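IMC sub-compartment protein ISP3 (Toxoplasma gondii, PDB 4CHJ) is a pleckstrin homology-fold protein of the parasite's inner membrane complex, belonging to a family critical for replication and probably acting in daughter-cell formation. Local coordinates at residues D86-L91 and R116-G121; D46-L51 and F126-I131; N37-Y42 and L62-P67. All coordinates share one frame; numbering follows the deposited sequence.

Contact 1 of 3, residues D86-L91 and R116-G121; sequences DIAAVL and RLASSG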
ATOM      1  N   ASP A  86       2.878 -12.623   0.513  1.00 56.55           N
ATOM      2  CA  ASP A  86       4.220 -12.055   0.449  1.00 63.10           C
ATOM      3  C   ASP A  86       4.468 -10.842   1.351  1.00 60.44           C
ATOM      4  O   ASP A  86       5.569 -10.669   1.855  1.00 67.33           O
ATOM      5  CB  ASP A  86       4.614 -11.732  -0.992  1.00 64.58           C
ATOM      6  CG  ASP A  86       6.099 -11.902  -1.236  1.00 70.84           C
ATOM      7  OD1 ASP A  86       6.759 -12.587  -0.430  1.00 64.87           O
ATOM      8  OD2 ASP A  86       6.608 -11.352  -2.232  1.00 72.42           O
ATOM      9  N   ILE A  87       3.448 -10.017   1.569  1.00 55.95           N
ATOM     10  CA  ILE A  87       3.652  -8.747   2.256  1.00 52.27           C
ATOM     11  C   ILE A  87       4.191  -8.983   3.654  1.00 51.40           C
ATOM     12  O   ILE A  87       3.621  -9.743   4.421  1.00 49.56           O
ATOM     13  CB  ILE A  87       2.323  -7.987   2.404  1.00 56.56           C
ATOM     14  CG1 ILE A  87       1.513  -8.050   1.108  1.00 57.76           C
ATOM     15  CG2 ILE A  87       2.567  -6.555   2.845  1.00 62.84           C
ATOM     16  CD1 ILE A  87       1.843  -6.962   0.113  1.00 60.49           C
ATOM     17  N   ALA A  88       5.276  -8.298   3.994  1.00 51.77           N
ATOM     18  CA  ALA A  88       5.917  -8.504   5.285  1.00 50.41           C
ATOM     19  C   ALA A  88       5.835  -7.304   6.220  1.00 51.08           C
ATOM     20  O   ALA A  88       5.823  -7.460   7.437  1.00 49.49           O
ATOM     21  CB  ALA A  88       7.366  -8.912   5.084  1.00 52.23           C
ATOM     22  N   ALA A  89       5.788  -6.109   5.650  1.00 50.65           N
ATOM     23  CA  ALA A  89       5.757  -4.901   6.457  1.00 51.01           C
ATOM     24  C   ALA A  89       5.036  -3.754   5.771  1.00 48.46           C
ATOM     25  O   ALA A  89       4.959  -3.695   4.552  1.00 49.59           O
ATOM     26  CB  ALA A  89       7.167  -4.484   6.834  1.00 51.99           C
ATOM     27  N   VAL A  90       4.529  -2.837   6.582  1.00 54.14           N
ATOM     28  CA  VAL A  90       3.921  -1.619   6.102  1.00 51.28           C
ATOM     29  C   VAL A  90       4.669  -0.464   6.739  1.00 47.37           C
ATOM     30  O   VAL A  90       4.914  -0.468   7.935  1.00 45.66           O
ATOM     31  CB  VAL A  90       2.430  -1.559   6.468  1.00 54.60           C
ATOM     32  CG1 VAL A  90       2.247  -1.672   7.966  1.00 57.64           C
ATOM     33  CG2 VAL A  90       1.797  -0.288   5.938  1.00 52.05           C
ATOM     34  N   LEU A  91       5.079   0.510   5.942  1.00 47.51           N
ATOM     35  CA  LEU A  91       5.791   1.638   6.510  1.00 49.62           C
ATOM     36  C   LEU A  91       4.960   2.899   6.406  1.00 48.88           C
ATOM     37  O   LEU A  91       4.734   3.411   5.322  1.00 43.27           O
ATOM     38  CB  LEU A  91       7.131   1.810   5.813  1.00 50.07           C
ATOM     39  CG  LEU A  91       7.886   0.494   5.672  1.00 53.49           C
ATOM     40  CD1 LEU A  91       8.790   0.507   4.460  1.00 54.07           C
ATOM     41  CD2 LEU A  91       8.669   0.185   6.931  1.00 55.52           C
ATOM     42  N   ARG A 116       7.058  -3.680   2.384  1.00 52.10           N
ATOM     43  CA  ARG A 116       8.150  -4.530   2.024  1.00 47.57           C
ATOM     44  C   ARG A 116       7.658  -5.949   1.729  1.00 49.24           C
ATOM     45  O   ARG A 116       6.776  -6.475   2.433  1.00 44.93           O
ATOM     46  CB  ARG A 116       9.165  -4.534   3.145  1.00 51.04           C
ATOM     47  CG  ARG A 116      10.457  -5.238   2.775  1.00 64.40           C
ATOM     48  CD  ARG A 116      11.415  -5.201   3.938  1.00 64.62           C
ATOM     49  NE  ARG A 116      11.589  -3.828   4.414  1.00 73.61           N
ATOM     50  CZ  ARG A 116      11.212  -3.390   5.614  1.00 71.46           C
ATOM     51  NH1 ARG A 116      10.650  -4.218   6.489  1.00 71.23           N
ATOM     52  NH2 ARG A 116      11.434  -2.123   5.952  1.00 76.36           N
ATOM     53  N   LEU A 117       8.237  -6.555   0.688  1.00 49.39           N
ATOM     54  CA  LEU A 117       7.965  -7.934   0.317  1.00 42.31           C
ATOM     55  C   LEU A 117       9.012  -8.901   0.903  1.00 42.93           C
ATOM     56  O   LEU A 117      10.217  -8.640   0.848  1.00 45.39           O
ATOM     57  CB  LEU A 117       7.972  -8.062  -1.193  1.00 50.28           C
ATOM     58  CG  LEU A 117       7.024  -7.154  -1.980  1.00 53.21           C
ATOM     59  CD1 LEU A 117       7.190  -7.421  -3.461  1.00 59.49           C
ATOM     60  CD2 LEU A 117       5.583  -7.359  -1.574  1.00 55.25           C
ATOM     61  N   ALA A 118       8.528 -10.042   1.399  1.00 41.12           N
ATOM     62  CA  ALA A 118       9.336 -11.052   2.063  1.00 45.98           C
ATOM     63  C   ALA A 118      10.263 -11.739   1.088  1.00 51.36           C
ATOM     64  O   ALA A 118      11.389 -12.111   1.448  1.00 55.72           O
ATOM     65  CB  ALA A 118       8.428 -12.092   2.711  1.00 46.90           C
ATOM     66  N   SER A 119       9.774 -11.925  -0.137  1.00 53.85           N
ATOM     67  CA  SER A 119      10.454 -12.739  -1.148  1.00 60.95           C
ATOM     68  C   SER A 119      11.661 -12.025  -1.711  1.00 58.52           C
ATOM     69  O   SER A 119      12.726 -12.614  -1.870  1.00 58.79           O
ATOM     70  CB  SER A 119       9.503 -13.026  -2.305  1.00 64.25           C
ATOM     71  OG  SER A 119       9.086 -11.806  -2.911  1.00 61.22           O
ATOM     72  N   SER A 120      11.456 -10.767  -2.087  1.00 58.11           N
ATOM     73  CA  SER A 120      12.512  -9.939  -2.641  1.00 54.15           C
ATOM     74  C   SER A 120      13.281  -9.198  -1.567  1.00 43.94           C
ATOM     75  O   SER A 120      14.383  -8.743  -1.808  1.00 48.26           O
ATOM     76  CB  SER A 120      11.928  -8.931  -3.618  1.00 54.56           C
ATOM     77  OG  SER A 120      10.970  -8.130  -2.984  1.00 59.38           O
ATOM     78  N   GLY A 121      12.670  -9.029  -0.408  1.00 44.05           N
ATOM     79  CA  GLY A 121      13.194  -8.120   0.613  1.00 45.54           C
ATOM     80  C   GLY A 121      13.141  -6.653   0.209  1.00 47.41           C
ATOM     81  O   GLY A 121      13.757  -5.793   0.856  1.00 47.25           O
TER
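Ala88 and Ala89 both turn their backbone N-H groups to one acceptor, the carbonyl oxygen of Arg116. The bond from Ala88 N to Arg116 O is short, at 2.8 Å, and nearly straight at 165°, while the one from Ala89 N is long and weak. Arg116 N returns a bond to Ala89 O, and Ala118 N reaches Asp86 O at 3.1 Å.

The side chain of Asp86 grips the chain as it leaves the strand. Its OD2 takes the hydroxyl of Ser119 on the syn lone pair, Ser119 OG to Asp86 OD2 being 2.6 Å; OD1 accepts a weak bond from Ser119 N. Both carboxylate oxygens are thus engaged by one residue.

Apolar contacts are slight. Ile87 CD1 meets Leu117 CD2 at 4.1 Å, on the side where Ile82 touches both residues. On the other side the extended chain of Arg116 bends at chi3 (-53°), which turns NE out of its line. Arg116 NH1 lies 3.5 Å from Ala89 CB. Arg116 NH2 lies 3.7 Å from Leu91 CD2.

Ala88 and Ala89 together stand opposite the single residue Arg116, a classic beta bulge that puts one extra residue into strand 87-91 of this pleckstrin homology fold.

Contact 2 of 3, residues D46-L51 and F126-I131; sequences DTMEVL and FSFKDI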
ATOM      1  N   ASP A  46      -8.735   0.248  -9.326  1.00 62.74           N
ATOM      2  CA  ASP A  46      -8.744   1.706  -9.296  1.00 62.26           C
ATOM      3  C   ASP A  46      -7.307   2.240  -9.308  1.00 62.43           C
ATOM      4  O   ASP A  46      -6.346   1.482  -9.143  1.00 57.58           O
ATOM      5  CB  ASP A  46      -9.546   2.212  -8.082  1.00 55.73           C
ATOM      6  CG  ASP A  46      -9.891   3.690  -8.170  1.00 61.39           C
ATOM      7  OD1 ASP A  46      -9.963   4.228  -9.296  1.00 61.64           O
ATOM      8  OD2 ASP A  46     -10.071   4.323  -7.108  1.00 59.74           O
ATOM      9  N   THR A  47      -7.190   3.540  -9.558  1.00 66.87           N
ATOM     10  CA  THR A  47      -5.958   4.172  -9.978  1.00 63.58           C
ATOM     11  C   THR A  47      -5.144   4.603  -8.750  1.00 67.36           C
ATOM     12  O   THR A  47      -5.720   5.049  -7.744  1.00 63.08           O
ATOM     13  CB  THR A  47      -6.273   5.397 -10.879  1.00 66.06           C
ATOM     14  OG1 THR A  47      -6.460   4.964 -12.236  1.00 65.95           O
ATOM     15  CG2 THR A  47      -5.158   6.423 -10.837  1.00 73.22           C
ATOM     16  N   MET A  48      -3.823   4.381  -8.814  1.00 53.99           N
ATOM     17  CA  MET A  48      -2.862   4.953  -7.865  1.00 53.55           C
ATOM     18  C   MET A  48      -1.511   5.163  -8.571  1.00 54.65           C
ATOM     19  O   MET A  48      -1.420   5.034  -9.799  1.00 53.86           O
ATOM     20  CB  MET A  48      -2.705   4.037  -6.658  1.00 53.66           C
ATOM     21  CG  MET A  48      -2.846   2.564  -7.002  1.00 55.69           C
ATOM     22  SD  MET A  48      -1.471   1.958  -8.005  1.00 54.51           S
ATOM     23  CE  MET A  48      -0.146   2.104  -6.798  1.00 53.67           C
ATOM     24  N   GLU A  49      -0.485   5.534  -7.809  1.00 52.56           N
ATOM     25  CA  GLU A  49       0.868   5.727  -8.362  1.00 48.19           C
ATOM     26  C   GLU A  49       1.889   4.889  -7.631  1.00 50.44           C
ATOM     27  O   GLU A  49       1.900   4.842  -6.404  1.00 49.73           O
ATOM     28  CB  GLU A  49       1.298   7.181  -8.226  1.00 48.88           C
ATOM     29  CG  GLU A  49       0.628   8.132  -9.174  1.00 52.33           C
ATOM     30  CD  GLU A  49       0.939   9.567  -8.828  1.00 56.66           C
ATOM     31  OE1 GLU A  49       1.547   9.808  -7.756  1.00 62.95           O
ATOM     32  OE2 GLU A  49       0.598  10.453  -9.638  1.00 64.48           O
ATOM     33  N   VAL A  50       2.825   4.329  -8.386  1.00 53.83           N
ATOM     34  CA  VAL A  50       3.964   3.649  -7.800  1.00 48.28           C
ATOM     35  C   VAL A  50       5.177   4.571  -7.832  1.00 53.46           C
ATOM     36  O   VAL A  50       5.585   5.035  -8.890  1.00 50.98           O
ATOM     37  CB  VAL A  50       4.303   2.371  -8.578  1.00 50.52           C
ATOM     38  CG1 VAL A  50       5.590   1.754  -8.058  1.00 57.57           C
ATOM     39  CG2 VAL A  50       3.155   1.382  -8.494  1.00 51.39           C
ATOM     40  N   LEU A  51       5.734   4.844  -6.658  1.00 50.32           N
ATOM     41  CA  LEU A  51       6.946   5.644  -6.529  1.00 52.27           C
ATOM     42  C   LEU A  51       8.198   4.854  -6.873  1.00 45.39           C
ATOM     43  O   LEU A  51       8.258   3.649  -6.655  1.00 45.90           O
ATOM     44  CB  LEU A  51       7.069   6.209  -5.116  1.00 61.04           C
ATOM     45  CG  LEU A  51       5.909   7.070  -4.628  1.00 69.50           C
ATOM     46  CD1 LEU A  51       6.367   7.987  -3.509  1.00 68.81           C
ATOM     47  CD2 LEU A  51       5.322   7.869  -5.779  1.00 75.01           C
ATOM     48  N   PHE A 126       3.490   3.050  -2.770  1.00 42.47           N
ATOM     49  CA  PHE A 126       2.279   3.501  -3.475  1.00 42.23           C
ATOM     50  C   PHE A 126       1.861   4.872  -2.934  1.00 43.95           C
ATOM     51  O   PHE A 126       1.915   5.112  -1.743  1.00 49.04           O
ATOM     52  CB  PHE A 126       1.128   2.513  -3.231  1.00 39.62           C
ATOM     53  CG  PHE A 126       1.304   1.177  -3.910  1.00 41.69           C
ATOM     54  CD1 PHE A 126       2.365   0.942  -4.784  1.00 40.74           C
ATOM     55  CD2 PHE A 126       0.394   0.162  -3.692  1.00 41.42           C
ATOM     56  CE1 PHE A 126       2.506  -0.281  -5.414  1.00 45.45           C
ATOM     57  CE2 PHE A 126       0.523  -1.056  -4.330  1.00 42.57           C
ATOM     58  CZ  PHE A 126       1.582  -1.275  -5.199  1.00 44.81           C
ATOM     59  N   SER A 127       1.449   5.749  -3.834  1.00 44.42           N
ATOM     60  CA  SER A 127       0.875   7.024  -3.490  1.00 48.03           C
ATOM     61  C   SER A 127      -0.603   7.051  -3.911  1.00 47.07           C
ATOM     62  O   SER A 127      -0.951   6.693  -5.047  1.00 44.23           O
ATOM     63  CB  SER A 127       1.625   8.147  -4.193  1.00 48.91           C
ATOM     64  OG  SER A 127       1.096   9.406  -3.812  1.00 51.22           O
ATOM     65  N   PHE A 128      -1.472   7.410  -2.971  1.00 45.60           N
ATOM     66  CA  PHE A 128      -2.925   7.333  -3.204  1.00 42.57           C
ATOM     67  C   PHE A 128      -3.497   8.711  -3.346  1.00 48.10           C
ATOM     68  O   PHE A 128      -2.832   9.710  -3.015  1.00 49.11           O
ATOM     69  CB  PHE A 128      -3.631   6.580  -2.070  1.00 46.33           C
ATOM     70  CG  PHE A 128      -3.355   5.111  -2.075  1.00 45.24           C
ATOM     71  CD1 PHE A 128      -2.222   4.610  -1.441  1.00 43.49           C
ATOM     72  CD2 PHE A 128      -4.130   4.255  -2.850  1.00 38.56           C
ATOM     73  CE1 PHE A 128      -1.921   3.276  -1.515  1.00 38.98           C
ATOM     74  CE2 PHE A 128      -3.833   2.916  -2.920  1.00 41.54           C
ATOM     75  CZ  PHE A 128      -2.715   2.429  -2.270  1.00 43.54           C
ATOM     76  N   LYS A 129      -4.733   8.774  -3.852  1.00 50.35           N
ATOM     77  CA  LYS A 129      -5.273  10.023  -4.372  1.00 56.24           C
ATOM     78  C   LYS A 129      -5.586  10.979  -3.208  1.00 57.97           C
ATOM     79  O   LYS A 129      -5.561  12.190  -3.378  1.00 61.03           O
ATOM     80  CB  LYS A 129      -6.502   9.755  -5.246  1.00 61.27           C
ATOM     81  CG  LYS A 129      -7.081  11.005  -5.885  1.00 78.46           C
ATOM     82  CD  LYS A 129      -8.280  10.719  -6.795  1.00 84.40           C
ATOM     83  CE  LYS A 129      -8.840  12.005  -7.393  1.00 91.34           C
ATOM     84  NZ  LYS A 129     -10.013  11.730  -8.284  1.00110.82           N
ATOM     85  N   ASP A 130      -5.787  10.420  -2.013  1.00 56.76           N
ATOM     86  CA  ASP A 130      -5.959  11.212  -0.792  1.00 58.61           C
ATOM     87  C   ASP A 130      -5.533  10.412   0.453  1.00 54.43           C
ATOM     88  O   ASP A 130      -5.230   9.221   0.361  1.00 55.27           O
ATOM     89  CB  ASP A 130      -7.429  11.651  -0.653  1.00 63.82           C
ATOM     90  CG  ASP A 130      -8.388  10.471  -0.522  1.00 62.26           C
ATOM     91  OD1 ASP A 130      -7.985   9.424   0.004  1.00 70.58           O
ATOM     92  OD2 ASP A 130      -9.542  10.589  -0.952  1.00 63.95           O
ATOM     93  N   ILE A 131      -5.586  11.062   1.612  1.00 51.23           N
ATOM     94  CA  ILE A 131      -5.025  10.523   2.847  1.00 56.40           C
ATOM     95  C   ILE A 131      -5.814   9.321   3.302  1.00 59.96           C
ATOM     96  O   ILE A 131      -5.259   8.317   3.765  1.00 60.00           O
ATOM     97  CB  ILE A 131      -5.059  11.567   3.970  1.00 55.54           C
ATOM     98  CG1 ILE A 131      -4.313  12.826   3.530  1.00 64.31           C
ATOM     99  CG2 ILE A 131      -4.427  10.997   5.230  1.00 59.21           C
ATOM    100  CD1 ILE A 131      -3.990  13.810   4.645  1.00 66.18           C
TER
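Phe126 packs against Met48 and Val50 where strand 123-127 runs antiparallel to strand 46-51, the pairing of the first and last strands of the large sheet in this pleckstrin homology fold. The methionine chain is bent at chi2 and again at chi3 (67°), the last turn placing CE over one face of the ring. There Met48 CE lies 3.5 Å from the centroid of the Phe126 ring and is displaced toward the rim, a CH-pi contact within a Met-aromatic pair. Beside it Val50 CG2 comes to 3.6 Å from Phe126 CE1; the valine and phenylalanine side chains lie next to each other and point the same way, into a core where Phe126 also meets Leu73, Phe115 and Phe137.

Ser127 faces Glu49 in a hydrogen-bonded pair. Ser127 N gives its hydrogen to Glu49 O at 2.8 Å, and Glu49 N answers to Ser127 O at 3.0 Å. On the face of the sheet away from Phe126 and Val50 the side chains of Glu49, Leu51 and Ser127 gather, Leu51 CD2 lying 4.0 Å from Ser127 CB, while the glutamate carboxylate is held by a salt bridge to Arg57.

Phe128 has its CB turned from the strand, yet its ring, which also meets that of Phe137, swings back until Phe128 CE2 is 4.1 Å from Met48 CB.

Contact 3 of 3, residues N37-Y42 and L62-P67; sequences NWMNRY and LKIDRP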
ATOM      1  N   ASN A  37     -15.770   1.413   1.188  1.00 54.52           N
ATOM      2  CA  ASN A  37     -15.686   2.091  -0.114  1.00 62.67           C
ATOM      3  C   ASN A  37     -14.312   1.878  -0.816  1.00 58.03           C
ATOM      4  O   ASN A  37     -14.243   1.389  -1.943  1.00 58.22           O
ATOM      5  CB  ASN A  37     -15.942   3.586   0.054  1.00 65.24           C
ATOM      6  CG  ASN A  37     -15.882   4.334  -1.271  1.00 79.75           C
ATOM      7  OD1 ASN A  37     -16.645   4.041  -2.195  1.00 92.64           O
ATOM      8  ND2 ASN A  37     -14.953   5.287  -1.380  1.00 80.22           N
ATOM      9  N   TRP A  38     -13.234   2.256  -0.137  1.00 49.68           N
ATOM     10  CA  TRP A  38     -11.909   1.938  -0.604  1.00 48.46           C
ATOM     11  C   TRP A  38     -11.875   0.487  -1.131  1.00 49.55           C
ATOM     12  O   TRP A  38     -11.569   0.241  -2.314  1.00 47.94           O
ATOM     13  CB  TRP A  38     -10.882   2.162   0.513  1.00 53.15           C
ATOM     14  CG  TRP A  38      -9.491   2.026   0.032  1.00 53.74           C
ATOM     15  CD1 TRP A  38      -8.745   2.976  -0.601  1.00 55.49           C
ATOM     16  CD2 TRP A  38      -8.714   0.850   0.048  1.00 51.71           C
ATOM     17  NE1 TRP A  38      -7.539   2.463  -0.965  1.00 56.36           N
ATOM     18  CE2 TRP A  38      -7.494   1.149  -0.583  1.00 58.93           C
ATOM     19  CE3 TRP A  38      -8.918  -0.435   0.554  1.00 56.57           C
ATOM     20  CZ2 TRP A  38      -6.473   0.213  -0.709  1.00 56.35           C
ATOM     21  CZ3 TRP A  38      -7.917  -1.362   0.418  1.00 57.52           C
ATOM     22  CH2 TRP A  38      -6.703  -1.036  -0.212  1.00 60.15           C
ATOM     23  N   MET A  39     -12.280  -0.462  -0.302  1.00 49.45           N
ATOM     24  CA  MET A  39     -12.144  -1.869  -0.652  1.00 49.93           C
ATOM     25  C   MET A  39     -12.911  -2.235  -1.918  1.00 49.68           C
ATOM     26  O   MET A  39     -12.438  -3.024  -2.725  1.00 61.85           O
ATOM     27  CB  MET A  39     -12.604  -2.749   0.505  1.00 51.77           C
ATOM     28  CG  MET A  39     -12.284  -4.219   0.319  1.00 59.99           C
ATOM     29  SD  MET A  39     -10.525  -4.566   0.473  1.00 66.96           S
ATOM     30  CE  MET A  39     -10.461  -6.210  -0.223  1.00 70.38           C
ATOM     31  N   ASN A  40     -14.098  -1.668  -2.083  1.00 59.01           N
ATOM     32  CA  ASN A  40     -14.930  -1.944  -3.256  1.00 61.43           C
ATOM     33  C   ASN A  40     -14.324  -1.430  -4.528  1.00 53.61           C
ATOM     34  O   ASN A  40     -14.266  -2.147  -5.521  1.00 57.46           O
ATOM     35  CB  ASN A  40     -16.319  -1.323  -3.091  1.00 69.82           C
ATOM     36  CG  ASN A  40     -17.263  -2.227  -2.325  1.00 84.93           C
ATOM     37  OD1 ASN A  40     -17.317  -3.447  -2.569  1.00 87.02           O
ATOM     38  ND2 ASN A  40     -17.988  -1.651  -1.364  1.00 84.36           N
ATOM     39  N   ARG A  41     -13.904  -0.169  -4.502  1.00 48.79           N
ATOM     40  CA  ARG A  41     -13.165   0.431  -5.619  1.00 52.86           C
ATOM     41  C   ARG A  41     -11.965  -0.360  -6.123  1.00 52.49           C
ATOM     42  O   ARG A  41     -11.818  -0.583  -7.338  1.00 54.57           O
ATOM     43  CB  ARG A  41     -12.712   1.821  -5.243  1.00 51.32           C
ATOM     44  CG  ARG A  41     -13.845   2.797  -5.332  1.00 55.62           C
ATOM     45  CD  ARG A  41     -13.355   4.211  -5.319  1.00 59.72           C
ATOM     46  NE  ARG A  41     -13.013   4.626  -3.967  1.00 66.15           N
ATOM     47  CZ  ARG A  41     -11.825   5.093  -3.603  1.00 60.72           C
ATOM     48  NH1 ARG A  41     -10.835   5.200  -4.486  1.00 62.74           N
ATOM     49  NH2 ARG A  41     -11.642   5.490  -2.353  1.00 59.31           N
ATOM     50  N   TYR A  42     -11.103  -0.785  -5.206  1.00 56.60           N
ATOM     51  CA  TYR A  42      -9.833  -1.415  -5.610  1.00 53.12           C
ATOM     52  C   TYR A  42      -9.981  -2.901  -5.911  1.00 56.86           C
ATOM     53  O   TYR A  42      -9.208  -3.463  -6.696  1.00 59.52           O
ATOM     54  CB  TYR A  42      -8.738  -1.136  -4.570  1.00 52.42           C
ATOM     55  CG  TYR A  42      -8.188   0.275  -4.739  1.00 58.17           C
ATOM     56  CD1 TYR A  42      -7.291   0.571  -5.772  1.00 58.54           C
ATOM     57  CD2 TYR A  42      -8.666   1.334  -3.966  1.00 54.51           C
ATOM     58  CE1 TYR A  42      -6.842   1.867  -5.985  1.00 53.45           C
ATOM     59  CE2 TYR A  42      -8.214   2.636  -4.171  1.00 58.58           C
ATOM     60  CZ  TYR A  42      -7.306   2.894  -5.187  1.00 52.86           C
ATOM     61  OH  TYR A  42      -6.854   4.173  -5.389  1.00 52.57           O
ATOM     62  N   LEU A  62      -4.623  -0.635  -9.729  1.00 52.08           N
ATOM     63  CA  LEU A  62      -4.381  -1.588  -8.681  1.00 51.75           C
ATOM     64  C   LEU A  62      -5.676  -2.320  -8.473  1.00 48.87           C
ATOM     65  O   LEU A  62      -6.687  -1.707  -8.176  1.00 47.12           O
ATOM     66  CB  LEU A  62      -3.969  -0.864  -7.400  1.00 48.26           C
ATOM     67  CG  LEU A  62      -3.828  -1.720  -6.151  1.00 48.07           C
ATOM     68  CD1 LEU A  62      -2.750  -2.770  -6.376  1.00 52.34           C
ATOM     69  CD2 LEU A  62      -3.517  -0.861  -4.918  1.00 44.36           C
ATOM     70  N   LYS A  63      -5.626  -3.633  -8.617  1.00 52.85           N
ATOM     71  CA  LYS A  63      -6.778  -4.461  -8.496  1.00 54.15           C
ATOM     72  C   LYS A  63      -6.515  -5.523  -7.451  1.00 54.60           C
ATOM     73  O   LYS A  63      -5.574  -6.313  -7.567  1.00 52.15           O
ATOM     74  CB  LYS A  63      -7.077  -5.108  -9.828  1.00 61.96           C
ATOM     75  CG  LYS A  63      -8.471  -5.666  -9.916  1.00 77.21           C
ATOM     76  CD  LYS A  63      -8.979  -5.615 -11.346  1.00 91.62           C
ATOM     77  CE  LYS A  63     -10.302  -6.348 -11.496  1.00102.42           C
ATOM     78  NZ  LYS A  63     -10.231  -7.740 -10.961  1.00113.28           N
ATOM     79  N   ILE A  64      -7.352  -5.547  -6.426  1.00 57.30           N
ATOM     80  CA  ILE A  64      -7.174  -6.488  -5.339  1.00 57.50           C
ATOM     81  C   ILE A  64      -8.114  -7.668  -5.549  1.00 64.39           C
ATOM     82  O   ILE A  64      -9.322  -7.486  -5.720  1.00 75.66           O
ATOM     83  CB  ILE A  64      -7.422  -5.821  -3.959  1.00 60.35           C
ATOM     84  CG1 ILE A  64      -6.612  -4.513  -3.846  1.00 61.58           C
ATOM     85  CG2 ILE A  64      -7.044  -6.775  -2.834  1.00 64.06           C
ATOM     86  CD1 ILE A  64      -6.679  -3.826  -2.488  1.00 59.84           C
ATOM     87  N   ASP A  65      -7.563  -8.876  -5.541  1.00 66.30           N
ATOM     88  CA  ASP A  65      -8.387 -10.068  -5.473  1.00 67.89           C
ATOM     89  C   ASP A  65      -8.110 -10.749  -4.141  1.00 71.36           C
ATOM     90  O   ASP A  65      -7.096 -11.424  -3.980  1.00 72.59           O
ATOM     91  CB  ASP A  65      -8.054 -11.009  -6.630  1.00 72.59           C
ATOM     92  CG  ASP A  65      -8.947 -12.231  -6.663  1.00 83.11           C
ATOM     93  OD1 ASP A  65      -9.022 -12.941  -5.639  1.00 77.20           O
ATOM     94  OD2 ASP A  65      -9.572 -12.485  -7.712  1.00 86.34           O
ATOM     95  N   ARG A  66      -9.027 -10.542  -3.207  1.00 74.25           N
ATOM     96  CA  ARG A  66      -8.929 -11.141  -1.897  1.00 78.78           C
ATOM     97  C   ARG A  66      -9.001 -12.658  -1.953  1.00 80.33           C
ATOM     98  O   ARG A  66      -8.249 -13.326  -1.246  1.00 71.13           O
ATOM     99  CB  ARG A  66     -10.000 -10.576  -0.965  1.00 83.71           C
ATOM    100  CG  ARG A  66      -9.621  -9.241  -0.346  1.00 89.19           C
ATOM    101  CD  ARG A  66     -10.460  -8.937   0.882  1.00 95.34           C
ATOM    102  NE  ARG A  66      -9.648  -8.865   2.093  1.00107.91           N
ATOM    103  CZ  ARG A  66     -10.074  -8.363   3.246  1.00103.72           C
ATOM    104  NH1 ARG A  66     -11.305  -7.885   3.348  1.00 97.98           N
ATOM    105  NH2 ARG A  66      -9.269  -8.337   4.298  1.00111.98           N
ATOM    106  N   PRO A  67      -9.877 -13.230  -2.779  1.00 77.03           N
ATOM    107  CA  PRO A  67      -9.921 -14.703  -2.747  1.00 80.69           C
ATOM    108  C   PRO A  67      -8.613 -15.326  -3.208  1.00 78.27           C
ATOM    109  O   PRO A  67      -8.178 -16.327  -2.644  1.00 78.94           O
ATOM    110  CB  PRO A  67     -11.042 -15.063  -3.731  1.00 82.83           C
ATOM    111  CG  PRO A  67     -11.951 -13.897  -3.718  1.00 83.14           C
ATOM    112  CD  PRO A  67     -10.972 -12.777  -3.773  1.00 83.93           C
TER
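Helix 32-44, which leads into the first strand of the large sheet, meets strand 57-65 through Tyr42 and Ile64. The two short axes cross at 102°, 7.8 Å apart at their closest. One hydrogen bond joins the backbones: Ile64 N donates to Tyr42 O at 2.8 Å and 163°, with the donor lifted above the carbonyl plane. Lys63 CA lies 3.2 Å from Tyr42 O in a CA-H...O contact, so this carbonyl near the end of the helix is occupied by the strand.

Ile64 CD1 makes two of the apolar contacts. With CG1 anti to the carbonyl carbon (chi1 -50°), the branch carrying that methyl extends to the helix, where Ile64 CD1 lies 3.6 Å from Trp38 CH2 and 4.0 Å from Tyr42 CB. The Trp38 and Ile64 side chains cross at about a right angle.

Helix 131-149 corresponds to the C-terminal helix that packs against the strands in the pleckstrin homology fold, while helix 32-44 precedes the first strand of the sheet and packs on strand 57-65. The C-terminal helix covers this contact too: its Phe140 touches Ile64, and its Asp133 and Cys136 touch Trp38. Within helix 32-44 the Tyr42 ring is inclined to the indole, with Tyr42 CD2 3.4 Å above the Trp38 plane, toward its rim.

The edge of the Tyr42 ring is directed at the strand. Tyr42 CD1 approaches Leu62 O at 3.4 Å, near the ring plane, and also packs on Leu62 CB, while the phenol OH is hydrogen-bonded to Thr47 O.

Overall arrangement
From the N terminus, helix 32-44 comes first and turns directly into strand 46-51. Contact 3 closes the earliest loop, bringing strand 57-65 back to the helix. Contact 2 opens within that loop and closes only at 126-131, so contacts 2 and 3 cross along the chain. They also touch: Asp46 O meets Leu62 N in a probable hydrogen bond, and strands 46-51 and 57-65 are neighbours in the sheet. Contact 1 falls wholly within the long span of contact 2, joining edge strand 87-91 to strand 113-117, which pairs in turn with 123-127. Its centre is about 18 Å from that of contact 2.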